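Local coordinates for protein probable ribonuclease HepT (Haemophilus influenzae, PDB 1JOG) that is probably the RNase toxin of a type VII toxin-antitoxin system, neutralised by its cognate antitoxin MntA, probably through AMPylation, at residues F52-E55 with L56-M60; G76-G79 with F80-L84; A120-A123 with Q124-D127; M96-W99 with V100-D104; T112-Q115 with E116-M119. All blocks are in the same frame, centred on the assembly; numbering follows the deposited sequence.

In the fold
All five contacts are local, each along or at the end of a helix in this all-helical chain. Contact 1 comes first, within helix 36-68; contact 2 follows at the start of helix 80-89, contact 4 on helix 96-106, and contacts 5 and 3 adjoin along helix 115-123 and its join to helix 125-140. Contacts 1, 2 and 4 touch one another, centres 13 to 14 Å apart, packing three helices together. Contact 3 reaches contact 4 through Asp127 and Tyr102, probably hydrogen-bonded. Contacts 1 and 5, centres about 22 Å apart, both meet the second subunit: the RX(4)HXY tyrosine lies at the dimer interface, while Glu55 of contact 1 meets Arg106, an active-site residue by similarity.

Contact 1 of 5, residues F52-E55 with L56-M60; sequences FVYE and LSLKM
Residues 52-55 and 56-60 form one unbroken run of alpha-helix inside helix 36-68, and the backbone bonds of the i to i+4 pattern include Leu56 N to Phe52 O at 3.0 Å, with an angle of 168° at the hydrogen. The next carbonyl carries a double load. Val53 O accepts both Ser57 N and Ser57 OG, the hydroxyl at 2.7 Å coming from above the carbonyl plane. Ser57 OG sits beside its own backbone N (chi1 -66°), which turns the hydroxyl back along the helix to that oxygen and, at 3.6 Å, close to Val53 CG1. Leu56 CD2 rests 4.0 Å from Phe52 CB. Tyr54 and Leu58 both pack on Phe80 of helix 80-89. Lys59 bends at chi2 and brings NZ to 3.9 Å from Glu55 CG, but its ammonium stays 5.5 Å from Glu55 OE2. That carboxylate is instead in a salt bridge with Arg106, an active-site residue by similarity. The serine thus satisfies its buried hydroxyl within its own helix, while Glu55 gives its carboxylate to Arg106 of helix 96-106, which it could help to position.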
loop_
_atom_site.group_PDB
_atom_site.type_symbol
_atom_site.label_atom_id
_atom_site.label_comp_id
_atom_site.label_asym_id
_atom_site.label_seq_id
_atom_site.Cartn_x
_atom_site.Cartn_y
_atom_site.Cartn_z
ATOM N N PHE A 52 2.607 4.615 5.040
ATOM C CA PHE A 52 2.954 6.023 4.810
ATOM C C PHE A 52 3.854 6.582 5.881
ATOM O O PHE A 52 4.879 7.175 5.552
ATOM C CB PHE A 52 1.731 6.931 4.714
ATOM C CG PHE A 52 0.774 6.586 3.583
ATOM C CD1 PHE A 52 -0.647 6.723 3.803
ATOM C CD2 PHE A 52 1.224 6.136 2.339
ATOM C CE1 PHE A 52 -1.621 6.410 2.791
ATOM C CE2 PHE A 52 0.300 5.790 1.275
ATOM C CZ PHE A 52 -1.153 5.936 1.508
ATOM N N VAL A 53 3.503 6.420 7.156
ATOM C CA VAL A 53 4.378 6.968 8.231
ATOM C C VAL A 53 5.803 6.361 8.268
ATOM O O VAL A 53 6.792 7.046 8.412
ATOM C CB VAL A 53 3.685 6.808 9.564
ATOM C CG1 VAL A 53 4.536 7.372 10.710
ATOM C CG2 VAL A 53 2.362 7.495 9.459
ATOM N N TYR A 54 5.877 5.064 8.080
ATOM C CA TYR A 54 7.132 4.362 8.015
ATOM C C TYR A 54 8.057 4.996 6.944
ATOM O O TYR A 54 9.216 5.403 7.229
ATOM C CB TYR A 54 6.857 2.901 7.641
ATOM C CG TYR A 54 8.102 2.226 7.235
ATOM C CD1 TYR A 54 9.085 1.983 8.178
ATOM C CD2 TYR A 54 8.384 1.939 5.916
ATOM C CE1 TYR A 54 10.320 1.474 7.847
ATOM C CE2 TYR A 54 9.663 1.452 5.571
ATOM C CZ TYR A 54 10.620 1.224 6.591
ATOM O OH TYR A 54 11.861 0.644 6.381
ATOM N N GLU A 55 7.575 4.978 5.704
ATOM C CA GLU A 55 8.289 5.587 4.589
ATOM C C GLU A 55 8.695 7.064 4.864
ATOM O O GLU A 55 9.863 7.387 4.819
ATOM C CB GLU A 55 7.454 5.569 3.337
ATOM C CG GLU A 55 8.142 4.945 2.153
ATOM C CD GLU A 55 7.758 3.490 2.052
ATOM O OE1 GLU A 55 8.410 2.672 2.731
ATOM O OE2 GLU A 55 6.783 3.168 1.322
ATOM N N LEU A 56 7.727 7.883 5.245
ATOM C CA LEU A 56 7.946 9.298 5.531
ATOM C C LEU A 56 8.904 9.432 6.694
ATOM O O LEU A 56 9.857 10.260 6.664
ATOM C CB LEU A 56 6.621 10.007 5.827
ATOM C CG LEU A 56 5.557 10.653 4.879
ATOM C CD1 LEU A 56 5.856 10.429 3.451
ATOM C CD2 LEU A 56 4.132 10.115 5.158
ATOM N N SER A 57 8.697 8.604 7.718
ATOM C CA SER A 57 9.617 8.681 8.883
ATOM C C SER A 57 11.024 8.439 8.376
ATOM O O SER A 57 11.953 9.099 8.828
ATOM C CB SER A 57 9.314 7.627 9.997
ATOM O OG SER A 57 8.049 7.883 10.621
ATOM N N LEU A 58 11.207 7.485 7.450
ATOM C CA LEU A 58 12.556 7.263 6.987
ATOM C C LEU A 58 13.019 8.358 6.037
ATOM O O LEU A 58 14.216 8.664 5.967
ATOM C CB LEU A 58 12.734 5.870 6.387
ATOM C CG LEU A 58 13.283 5.063 7.562
ATOM C CD1 LEU A 58 12.341 3.945 8.000
ATOM C CD2 LEU A 58 14.662 4.590 7.223
ATOM N N LYS A 59 12.085 8.973 5.322
ATOM C CA LYS A 59 12.505 10.027 4.424
ATOM C C LYS A 59 13.031 11.162 5.290
ATOM O O LYS A 59 14.052 11.706 4.974
ATOM C CB LYS A 59 11.370 10.505 3.521
ATOM C CG LYS A 59 11.419 9.891 2.158
ATOM C CD LYS A 59 10.169 9.091 1.857
ATOM C CE LYS A 59 10.184 8.461 0.450
ATOM N NZ LYS A 59 8.752 8.136 0.085
HETATM N N MSE A 60 12.369 11.445 6.415
HETATM C CA MSE A 60 12.767 12.527 7.322
HETATM C C MSE A 60 14.086 12.259 8.012
HETATM O O MSE A 60 14.875 13.165 8.154
HETATM C CB MSE A 60 11.685 12.783 8.409
HETATM C CG MSE A 60 10.382 13.362 7.810
HETATM SE SE MSE A 60 10.699 15.126 6.987
HETATM C CE MSE A 60 10.595 14.854 5.268
#

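Contact 2 of 5, residues G76-G79 with F80-L84; sequences GAYG and FKDIL
Gly79 and Asp82 join at the N-terminal end of helix 80-89, where the loop from helix 36-68 runs into the first helical turn. The backbone bonding centres on one oxygen. Gly79 O accepts from Ile83 N at 3.2 Å, almost straight at the hydrogen (176°), and from Asp82 N at 3.0 Å, this second donor lying above the carbonyl plane. In return the Asp82 side chain reaches back to the loop: OD2 takes a weak, long hydrogen bond from Gly79 N at 3.4 Å. Its CG lies beside the backbone N of Asp82 (chi1 -72°), bringing the carboxylate back over the start of the helix. The other oxygen, OD1, is in a salt bridge with Arg85, so the two oxygens of the group have different partners. Tyr78 crosses Asp82 at about a right angle, ring and carboxylate planes 88° apart, though how closely they approach is doubtful.

Apolar packing begins with the methylene CB of Tyr78, which meets Ile83 CD1 at 4.1 Å. Phe80 packs on Tyr54 and Leu58 of helix 36-68, and Ile83 on Leu58. Inside the helix, Leu84 CG lies over one face of the Phe80 ring, 4.0 Å above its plane and toward the rim.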
loop_
_atom_site.group_PDB
_atom_site.type_symbol
_atom_site.label_atom_id
_atom_site.label_comp_id
_atom_site.label_asym_id
_atom_site.label_seq_id
_atom_site.Cartn_x
_atom_site.Cartn_y
_atom_site.Cartn_z
ATOM N N GLY A 76 23.463 8.694 -0.928
ATOM C CA GLY A 76 22.926 7.672 -1.779
ATOM C C GLY A 76 23.759 6.498 -1.341
ATOM O O GLY A 76 23.275 5.381 -1.249
ATOM N N ALA A 77 25.024 6.753 -1.046
ATOM C CA ALA A 77 25.888 5.676 -0.597
ATOM C C ALA A 77 25.198 4.994 0.570
ATOM O O ALA A 77 25.544 3.852 0.917
ATOM C CB ALA A 77 27.234 6.223 -0.167
ATOM N N TYR A 78 24.210 5.696 1.147
ATOM C CA TYR A 78 23.446 5.199 2.313
ATOM C C TYR A 78 22.191 4.363 2.111
ATOM O O TYR A 78 21.225 4.808 1.509
ATOM C CB TYR A 78 23.011 6.341 3.228
ATOM C CG TYR A 78 24.113 7.059 3.937
ATOM C CD1 TYR A 78 24.926 7.967 3.264
ATOM C CD2 TYR A 78 24.293 6.898 5.299
ATOM C CE1 TYR A 78 25.867 8.700 3.935
ATOM C CE2 TYR A 78 25.242 7.621 5.977
ATOM C CZ TYR A 78 26.014 8.524 5.296
ATOM O OH TYR A 78 26.879 9.312 5.997
ATOM N N GLY A 79 22.215 3.166 2.666
ATOM C CA GLY A 79 21.055 2.313 2.611
ATOM C C GLY A 79 20.329 2.383 3.952
ATOM O O GLY A 79 20.745 3.047 4.891
ATOM N N PHE A 80 19.217 1.678 4.026
ATOM C CA PHE A 80 18.399 1.614 5.217
ATOM C C PHE A 80 19.143 1.748 6.550
ATOM O O PHE A 80 18.945 2.731 7.315
ATOM C CB PHE A 80 17.633 0.296 5.187
ATOM C CG PHE A 80 16.640 0.182 6.279
ATOM C CD1 PHE A 80 15.577 1.098 6.362
ATOM C CD2 PHE A 80 16.756 -0.802 7.244
ATOM C CE1 PHE A 80 14.641 1.032 7.392
ATOM C CE2 PHE A 80 15.820 -0.890 8.294
ATOM C CZ PHE A 80 14.770 0.021 8.367
ATOM N N LYS A 81 19.991 0.757 6.817
ATOM C CA LYS A 81 20.817 0.654 8.053
ATOM C C LYS A 81 21.850 1.752 8.384
ATOM O O LYS A 81 22.205 1.985 9.558
ATOM C CB LYS A 81 21.508 -0.724 8.092
ATOM C CG LYS A 81 20.596 -1.833 8.608
ATOM C CD LYS A 81 21.138 -3.196 8.237
ATOM C CE LYS A 81 20.218 -4.339 8.733
ATOM N NZ LYS A 81 20.230 -4.588 10.221
ATOM N N ASP A 82 22.298 2.454 7.371
ATOM C CA ASP A 82 23.214 3.553 7.592
ATOM C C ASP A 82 22.347 4.669 8.111
ATOM O O ASP A 82 22.680 5.332 9.092
ATOM C CB ASP A 82 23.876 3.967 6.277
ATOM C CG ASP A 82 24.880 2.948 5.801
ATOM O OD1 ASP A 82 25.523 2.354 6.718
ATOM O OD2 ASP A 82 25.024 2.758 4.551
ATOM N N ILE A 83 21.215 4.877 7.451
ATOM C CA ILE A 83 20.244 5.909 7.834
ATOM C C ILE A 83 19.851 5.659 9.325
ATOM O O ILE A 83 19.807 6.605 10.142
ATOM C CB ILE A 83 18.954 5.799 6.909
ATOM C CG1 ILE A 83 19.290 6.099 5.438
ATOM C CG2 ILE A 83 17.874 6.723 7.375
ATOM C CD1 ILE A 83 19.653 7.527 5.192
ATOM N N LEU A 84 19.559 4.393 9.675
ATOM C CA LEU A 84 19.174 4.088 11.065
ATOM C C LEU A 84 20.345 4.331 11.966
ATOM O O LEU A 84 20.171 4.936 12.989
ATOM C CB LEU A 84 18.704 2.657 11.240
ATOM C CG LEU A 84 17.474 2.237 10.442
ATOM C CD1 LEU A 84 17.016 0.762 10.862
ATOM C CD2 LEU A 84 16.423 3.276 10.642
#

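Contact 3 of 5, residues A120-A123 with Q124-D127; sequences AVYA and QIDD
This is a local contact at the join between two consecutive helices, where Tyr122 packs on Ile125 as helix 115-123 gives way to helix 125-140. The backbone bonds here span three residues. Gln124 N donates to Val121 O at 3.1 Å, and Ile125 N donates to Tyr122 O at 2.9 Å with an angle of 163° at the hydrogen. Both donors stand well above the plane of the carbonyl they use, consistent with a tighter turn, since the bonds run from i+3 to i.

The side chains follow the turn. Ile125 CG1 lies beside its own backbone N (chi1 -69°) and runs back past Tyr122 O. Its end, CD1, then meets Tyr122 CD1 at 3.6 Å, and the two side chains cross at about a right angle. Both look into the bundle: Tyr122 and Ile125 each touch Val22 of helix 8-26, and Val121 packs on Ile47 of helix 36-68. On the exposed side, Gln124 stretches back along the first helix until NE2 makes a weak hydrogen bond of 3.4 Å to Ala120 O.

A water bridges what the turn separates. It donates to Ala123 O at 2.6 Å and accepts from Asp127 N at 3.2 Å, with a weak donation to Asp126 OD2. The water thus ties the carbonyl of Ala123 to the N-H of Asp127. The whole is a tight turn, built on i+3 to i bonds and a bridging water, that joins two consecutive helices of the bundle.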
loop_
_atom_site.group_PDB
_atom_site.type_symbol
_atom_site.label_atom_id
_atom_site.label_comp_id
_atom_site.label_asym_id
_atom_site.label_seq_id
_atom_site.Cartn_x
_atom_site.Cartn_y
_atom_site.Cartn_z
ATOM N N ALA A 120 -2.176 -9.732 11.858
ATOM C CA ALA A 120 -0.886 -9.812 12.518
ATOM C C ALA A 120 -0.136 -8.470 12.353
ATOM O O ALA A 120 0.468 -7.959 13.304
ATOM C CB ALA A 120 -0.090 -10.971 11.942
ATOM N N VAL A 121 -0.208 -7.870 11.171
ATOM C CA VAL A 121 0.486 -6.624 10.979
ATOM C C VAL A 121 -0.248 -5.512 11.728
ATOM O O VAL A 121 0.366 -4.610 12.316
ATOM C CB VAL A 121 0.621 -6.310 9.457
ATOM C CG1 VAL A 121 1.004 -4.832 9.207
ATOM C CG2 VAL A 121 1.656 -7.239 8.863
ATOM N N TYR A 122 -1.562 -5.599 11.776
ATOM C CA TYR A 122 -2.288 -4.502 12.410
ATOM C C TYR A 122 -2.031 -4.470 13.907
ATOM O O TYR A 122 -1.894 -3.429 14.521
ATOM C CB TYR A 122 -3.760 -4.626 12.089
ATOM C CG TYR A 122 -4.632 -3.563 12.746
ATOM C CD1 TYR A 122 -4.802 -2.322 12.142
ATOM C CD2 TYR A 122 -5.184 -3.764 14.015
ATOM C CE1 TYR A 122 -5.494 -1.246 12.808
ATOM C CE2 TYR A 122 -5.912 -2.716 14.712
ATOM C CZ TYR A 122 -6.052 -1.454 14.082
ATOM O OH TYR A 122 -6.770 -0.415 14.670
ATOM N N ALA A 123 -1.952 -5.643 14.489
ATOM C CA ALA A 123 -1.695 -5.766 15.903
ATOM C C ALA A 123 -0.361 -5.062 16.309
ATOM O O ALA A 123 -0.128 -4.731 17.465
ATOM C CB ALA A 123 -1.602 -7.276 16.247
ATOM N N GLN A 124 0.555 -4.927 15.369
ATOM C CA GLN A 124 1.841 -4.334 15.667
ATOM C C GLN A 124 1.783 -2.814 15.562
ATOM O O GLN A 124 2.740 -2.156 15.932
ATOM C CB GLN A 124 2.935 -4.912 14.686
ATOM C CG GLN A 124 3.117 -6.435 14.658
ATOM C CD GLN A 124 4.109 -6.968 13.569
ATOM O OE1 GLN A 124 5.082 -6.305 13.213
ATOM N NE2 GLN A 124 3.862 -8.193 13.073
ATOM N N ILE A 125 0.645 -2.253 15.136
ATOM C CA ILE A 125 0.559 -0.805 14.941
ATOM C C ILE A 125 0.670 0.100 16.150
ATOM O O ILE A 125 1.269 1.181 16.029
ATOM C CB ILE A 125 -0.658 -0.456 14.080
ATOM C CG1 ILE A 125 -0.369 -0.978 12.685
ATOM C CG2 ILE A 125 -0.987 1.056 14.055
ATOM C CD1 ILE A 125 -1.568 -0.902 11.784
ATOM N N ASP A 126 0.101 -0.325 17.286
ATOM C CA ASP A 126 0.186 0.381 18.569
ATOM C C ASP A 126 1.658 0.703 18.943
ATOM O O ASP A 126 1.953 1.827 19.324
ATOM C CB ASP A 126 -0.330 -0.521 19.677
ATOM C CG ASP A 126 -1.772 -0.875 19.502
ATOM O OD1 ASP A 126 -2.590 0.060 19.445
ATOM O OD2 ASP A 126 -2.090 -2.089 19.423
ATOM N N ASP A 127 2.548 -0.295 18.852
ATOM C CA ASP A 127 3.950 -0.092 19.179
ATOM C C ASP A 127 4.524 0.857 18.140
ATOM O O ASP A 127 5.247 1.783 18.454
ATOM C CB ASP A 127 4.742 -1.406 19.170
ATOM C CG ASP A 127 6.301 -1.178 19.133
ATOM O OD1 ASP A 127 7.070 -1.910 18.391
ATOM O OD2 ASP A 127 6.762 -0.253 19.866
HETATM O O HOH W 1 1.193 -3.201 19.023
#

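Contact 4 of 5, residues M96-W99 with V100-D104; sequences MSKW and VAYRD
Trp99 and Tyr102 make a T-shaped aromatic pair on the inner side of helix 96-106, the helix whose last residue, Arg106, is an active-site residue by similarity. The tyrosine presents its edge and the indole its face: the planes stand at 87°, with 5.2 Å between the centroids of the six-membered ring of Trp99 and the Tyr102 ring. The touching atom is Tyr102 CD1, 3.6 Å from Trp99 CE3 and over the indole toward its rim.

The same tyrosine ring has Lys98 O over one of its faces, 3.1 Å from CG. That oxygen also accepts Tyr102 N at 2.7 Å, so it serves the backbone while it lies against the ring. With chi1 at -64°, the Tyr102 ring is folded back over the preceding turn, which explains both approaches. Lys98 runs alongside it in the same direction, its CD 4.1 Å from Tyr102 OH, and bends at its last torsion toward a salt bridge with Asp95. Two residues before the tyrosine, Val100 N bonds to Met96 O and the valine branch CG2 touches that same oxygen at 3.2 Å.

The phenol is held at its far end too, since Tyr102 OH is hydrogen-bonded to Asp127 OD1. That bond holds the hydroxyl end, while Lys98 O lies over one face; from helix 125-140, Phe128 makes a further edge-to-face pair with the ring. Trp99 packs among the helices, on Ser57 and Leu58 of helix 36-68, Leu84 of helix 80-89 and Leu135 of helix 125-140.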
loop_
_atom_site.group_PDB
_atom_site.type_symbol
_atom_site.label_atom_id
_atom_site.label_comp_id
_atom_site.label_asym_id
_atom_site.label_seq_id
_atom_site.Cartn_x
_atom_site.Cartn_y
_atom_site.Cartn_z
HETATM N N MSE A 96 17.176 0.808 17.102
HETATM C CA MSE A 96 17.058 0.504 15.708
HETATM C C MSE A 96 16.575 -0.911 15.452
HETATM O O MSE A 96 16.140 -1.203 14.348
HETATM C CB MSE A 96 18.370 0.792 14.920
HETATM C CG MSE A 96 19.669 0.057 15.279
HETATM SE SE MSE A 96 21.311 0.706 14.304
HETATM C CE MSE A 96 21.322 -0.771 13.027
ATOM N N SER A 97 16.586 -1.788 16.448
ATOM C CA SER A 97 16.139 -3.175 16.191
ATOM C C SER A 97 14.665 -3.065 15.835
ATOM O O SER A 97 14.147 -3.755 14.951
ATOM C CB SER A 97 16.315 -4.024 17.435
ATOM O OG SER A 97 15.674 -3.405 18.516
ATOM N N LYS A 98 14.011 -2.109 16.455
ATOM C CA LYS A 98 12.599 -1.849 16.133
ATOM C C LYS A 98 12.327 -1.327 14.688
ATOM O O LYS A 98 11.373 -1.769 14.012
ATOM C CB LYS A 98 12.043 -0.828 17.100
ATOM C CG LYS A 98 11.767 -1.353 18.430
ATOM C CD LYS A 98 11.258 -0.259 19.306
ATOM C CE LYS A 98 11.381 -0.690 20.743
ATOM N NZ LYS A 98 12.795 -0.546 21.197
ATOM N N TRP A 99 13.131 -0.369 14.223
ATOM C CA TRP A 99 12.916 0.136 12.858
ATOM C C TRP A 99 13.286 -0.954 11.891
ATOM O O TRP A 99 12.672 -1.081 10.832
ATOM C CB TRP A 99 13.711 1.412 12.614
ATOM C CG TRP A 99 13.088 2.520 13.395
ATOM C CD1 TRP A 99 13.415 2.952 14.702
ATOM C CD2 TRP A 99 11.981 3.295 12.995
ATOM N NE1 TRP A 99 12.556 3.940 15.085
ATOM C CE2 TRP A 99 11.675 4.181 14.056
ATOM C CE3 TRP A 99 11.205 3.335 11.843
ATOM C CZ2 TRP A 99 10.624 5.078 13.991
ATOM C CZ3 TRP A 99 10.143 4.222 11.812
ATOM C CH2 TRP A 99 9.863 5.074 12.851
ATOM N N VAL A 100 14.239 -1.804 12.286
ATOM C CA VAL A 100 14.609 -2.897 11.419
ATOM C C VAL A 100 13.393 -3.820 11.291
ATOM O O VAL A 100 13.073 -4.339 10.220
ATOM C CB VAL A 100 15.810 -3.656 11.980
ATOM C CG1 VAL A 100 15.967 -4.955 11.237
ATOM C CG2 VAL A 100 17.075 -2.849 11.802
ATOM N N ALA A 101 12.692 -4.000 12.396
ATOM C CA ALA A 101 11.513 -4.844 12.394
ATOM C C ALA A 101 10.383 -4.121 11.632
ATOM O O ALA A 101 9.605 -4.771 10.932
ATOM C CB ALA A 101 11.090 -5.181 13.888
ATOM N N TYR A 102 10.263 -2.796 11.759
ATOM C CA TYR A 102 9.204 -2.073 10.994
ATOM C C TYR A 102 9.380 -2.251 9.448
ATOM O O TYR A 102 8.431 -2.329 8.690
ATOM C CB TYR A 102 9.217 -0.610 11.395
ATOM C CG TYR A 102 8.858 -0.381 12.855
ATOM C CD1 TYR A 102 9.311 0.752 13.548
ATOM C CD2 TYR A 102 8.067 -1.308 13.540
ATOM C CE1 TYR A 102 8.990 0.936 14.864
ATOM C CE2 TYR A 102 7.744 -1.143 14.839
ATOM C CZ TYR A 102 8.211 -0.028 15.518
ATOM O OH TYR A 102 7.985 0.068 16.898
ATOM N N ARG A 103 10.609 -2.367 8.987
ATOM C CA ARG A 103 10.808 -2.652 7.588
ATOM C C ARG A 103 10.368 -4.124 7.246
ATOM O O ARG A 103 9.715 -4.346 6.240
ATOM C CB ARG A 103 12.281 -2.427 7.217
ATOM C CG ARG A 103 12.432 -2.650 5.758
ATOM C CD ARG A 103 13.787 -2.291 5.203
ATOM N NE ARG A 103 14.789 -3.187 5.707
ATOM C CZ ARG A 103 16.000 -3.299 5.202
ATOM N NH1 ARG A 103 16.346 -2.556 4.156
ATOM N NH2 ARG A 103 16.864 -4.133 5.771
ATOM N N ASP A 104 10.793 -5.133 8.033
ATOM C CA ASP A 104 10.350 -6.517 7.768
ATOM C C ASP A 104 8.782 -6.477 7.713
ATOM O O ASP A 104 8.158 -6.959 6.780
ATOM C CB ASP A 104 10.849 -7.506 8.829
ATOM C CG ASP A 104 12.426 -7.573 8.969
ATOM O OD1 ASP A 104 13.247 -7.445 7.989
ATOM O OD2 ASP A 104 12.841 -7.803 10.136
#

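Contact 5 of 5, residues T112-Q115 with E116-M119; sequences TYDQ and EKAM
Thr112, in the RX(4)HXY motif, lies against Ala118 where the loop after helix 96-106 folds back on the first turns of helix 115-123. Its carbonyl O is 3.4 Å from the methyl CB of Ala118. OG1 stands 3.5 Å from Ala118 CA; this hydroxyl is buried and has no polar partner in the model. The next residue, Tyr113, starts out away from helix 115-123 and takes no part in this contact within its own chain. By similarity it is the tyrosine that becomes di-AMPylated, a modification absent from this structure.

Asp114 occupies the N-cap position, yet its side chain makes no capping bond. With CG anti to the backbone N (chi1 -176°), the carboxylate lies across the Lys117 chain, whose CG comes within 4.0 Å of OD2. The ammonium stays 5.0 Å from that oxygen, so the opposite charges are near but not in contact. The backbone does the joining instead: Asp114 O accepts Ala118 N at 2.9 Å, nearly straight out from the carbonyl. One residue on, Gln115 O accepts Met119 N at 3.0 Å and has the CG of that selenomethionine 3.2 Å away.

Thr112 and Ala118 both pack on Ile47 of helix 36-68, and Gln115 and Met119 also lie against that helix. Across the dimer, Tyr113 sets its ring edge-to-face with Phe52 of the second subunit and packs on Leu56 there, so this turn sits between its own long helix and that of the partner.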
loop_
_atom_site.group_PDB
_atom_site.type_symbol
_atom_site.label_atom_id
_atom_site.label_comp_id
_atom_site.label_asym_id
_atom_site.label_seq_id
_atom_site.Cartn_x
_atom_site.Cartn_y
_atom_site.Cartn_z
ATOM N N THR A 112 -0.705 -8.703 2.711
ATOM C CA THR A 112 -1.863 -8.388 3.512
ATOM C C THR A 112 -3.277 -8.742 2.949
ATOM O O THR A 112 -4.303 -8.545 3.645
ATOM C CB THR A 112 -1.675 -6.884 4.045
ATOM O OG1 THR A 112 -1.244 -7.017 5.404
ATOM C CG2 THR A 112 -2.931 -6.024 4.012
ATOM N N TYR A 113 -3.343 -9.248 1.713
ATOM C CA TYR A 113 -4.623 -9.659 1.130
ATOM C C TYR A 113 -5.099 -10.952 1.833
ATOM O O TYR A 113 -6.175 -11.437 1.601
ATOM C CB TYR A 113 -4.475 -9.890 -0.376
ATOM C CG TYR A 113 -3.361 -10.820 -0.705
ATOM C CD1 TYR A 113 -3.478 -12.189 -0.447
ATOM C CD2 TYR A 113 -2.170 -10.331 -1.246
ATOM C CE1 TYR A 113 -2.410 -13.069 -0.713
ATOM C CE2 TYR A 113 -1.113 -11.170 -1.522
ATOM C CZ TYR A 113 -1.227 -12.545 -1.250
ATOM O OH TYR A 113 -0.159 -13.380 -1.477
ATOM N N ASP A 114 -4.236 -11.524 2.649
ATOM C CA ASP A 114 -4.583 -12.665 3.431
ATOM C C ASP A 114 -4.958 -12.047 4.794
ATOM O O ASP A 114 -4.093 -11.455 5.492
ATOM C CB ASP A 114 -3.369 -13.602 3.567
ATOM C CG ASP A 114 -3.716 -14.907 4.316
ATOM O OD1 ASP A 114 -4.884 -15.396 4.278
ATOM O OD2 ASP A 114 -2.817 -15.465 4.926
ATOM N N GLN A 115 -6.236 -12.173 5.175
ATOM C CA GLN A 115 -6.768 -11.590 6.422
ATOM C C GLN A 115 -6.002 -11.805 7.725
ATOM O O GLN A 115 -5.945 -10.911 8.577
ATOM C CB GLN A 115 -8.203 -12.024 6.574
ATOM C CG GLN A 115 -9.078 -11.190 5.690
ATOM C CD GLN A 115 -8.865 -9.697 5.986
ATOM O OE1 GLN A 115 -9.214 -9.203 7.090
ATOM N NE2 GLN A 115 -8.264 -8.976 5.020
ATOM N N GLU A 116 -5.390 -12.974 7.861
ATOM C CA GLU A 116 -4.617 -13.316 9.044
ATOM C C GLU A 116 -3.298 -12.576 9.058
ATOM O O GLU A 116 -2.840 -12.147 10.098
ATOM C CB GLU A 116 -4.312 -14.835 9.092
ATOM C CG GLU A 116 -5.527 -15.696 9.404
ATOM C CD GLU A 116 -6.306 -15.145 10.584
ATOM O OE1 GLU A 116 -5.738 -15.025 11.704
ATOM O OE2 GLU A 116 -7.488 -14.822 10.377
ATOM N N LYS A 117 -2.662 -12.474 7.901
ATOM C CA LYS A 117 -1.394 -11.769 7.848
ATOM C C LYS A 117 -1.685 -10.318 8.113
ATOM O O LYS A 117 -0.959 -9.663 8.851
ATOM C CB LYS A 117 -0.729 -11.978 6.507
ATOM C CG LYS A 117 0.115 -13.258 6.456
ATOM C CD LYS A 117 0.736 -13.428 5.011
ATOM C CE LYS A 117 1.288 -14.846 4.759
ATOM N NZ LYS A 117 1.868 -14.943 3.366
ATOM N N ALA A 118 -2.846 -9.852 7.621
ATOM C CA ALA A 118 -3.272 -8.503 7.865
ATOM C C ALA A 118 -3.554 -8.175 9.330
ATOM O O ALA A 118 -3.349 -7.010 9.776
ATOM C CB ALA A 118 -4.532 -8.166 6.996
HETATM N N MSE A 119 -4.108 -9.144 10.074
HETATM C CA MSE A 119 -4.432 -8.928 11.516
HETATM C C MSE A 119 -3.086 -8.861 12.272
HETATM O O MSE A 119 -2.880 -8.077 13.205
HETATM C CB MSE A 119 -5.211 -10.140 12.104
HETATM C CG MSE A 119 -6.679 -10.327 11.589
HETATM SE SE MSE A 119 -7.736 -8.737 11.713
HETATM C CE MSE A 119 -7.512 -8.088 13.503
#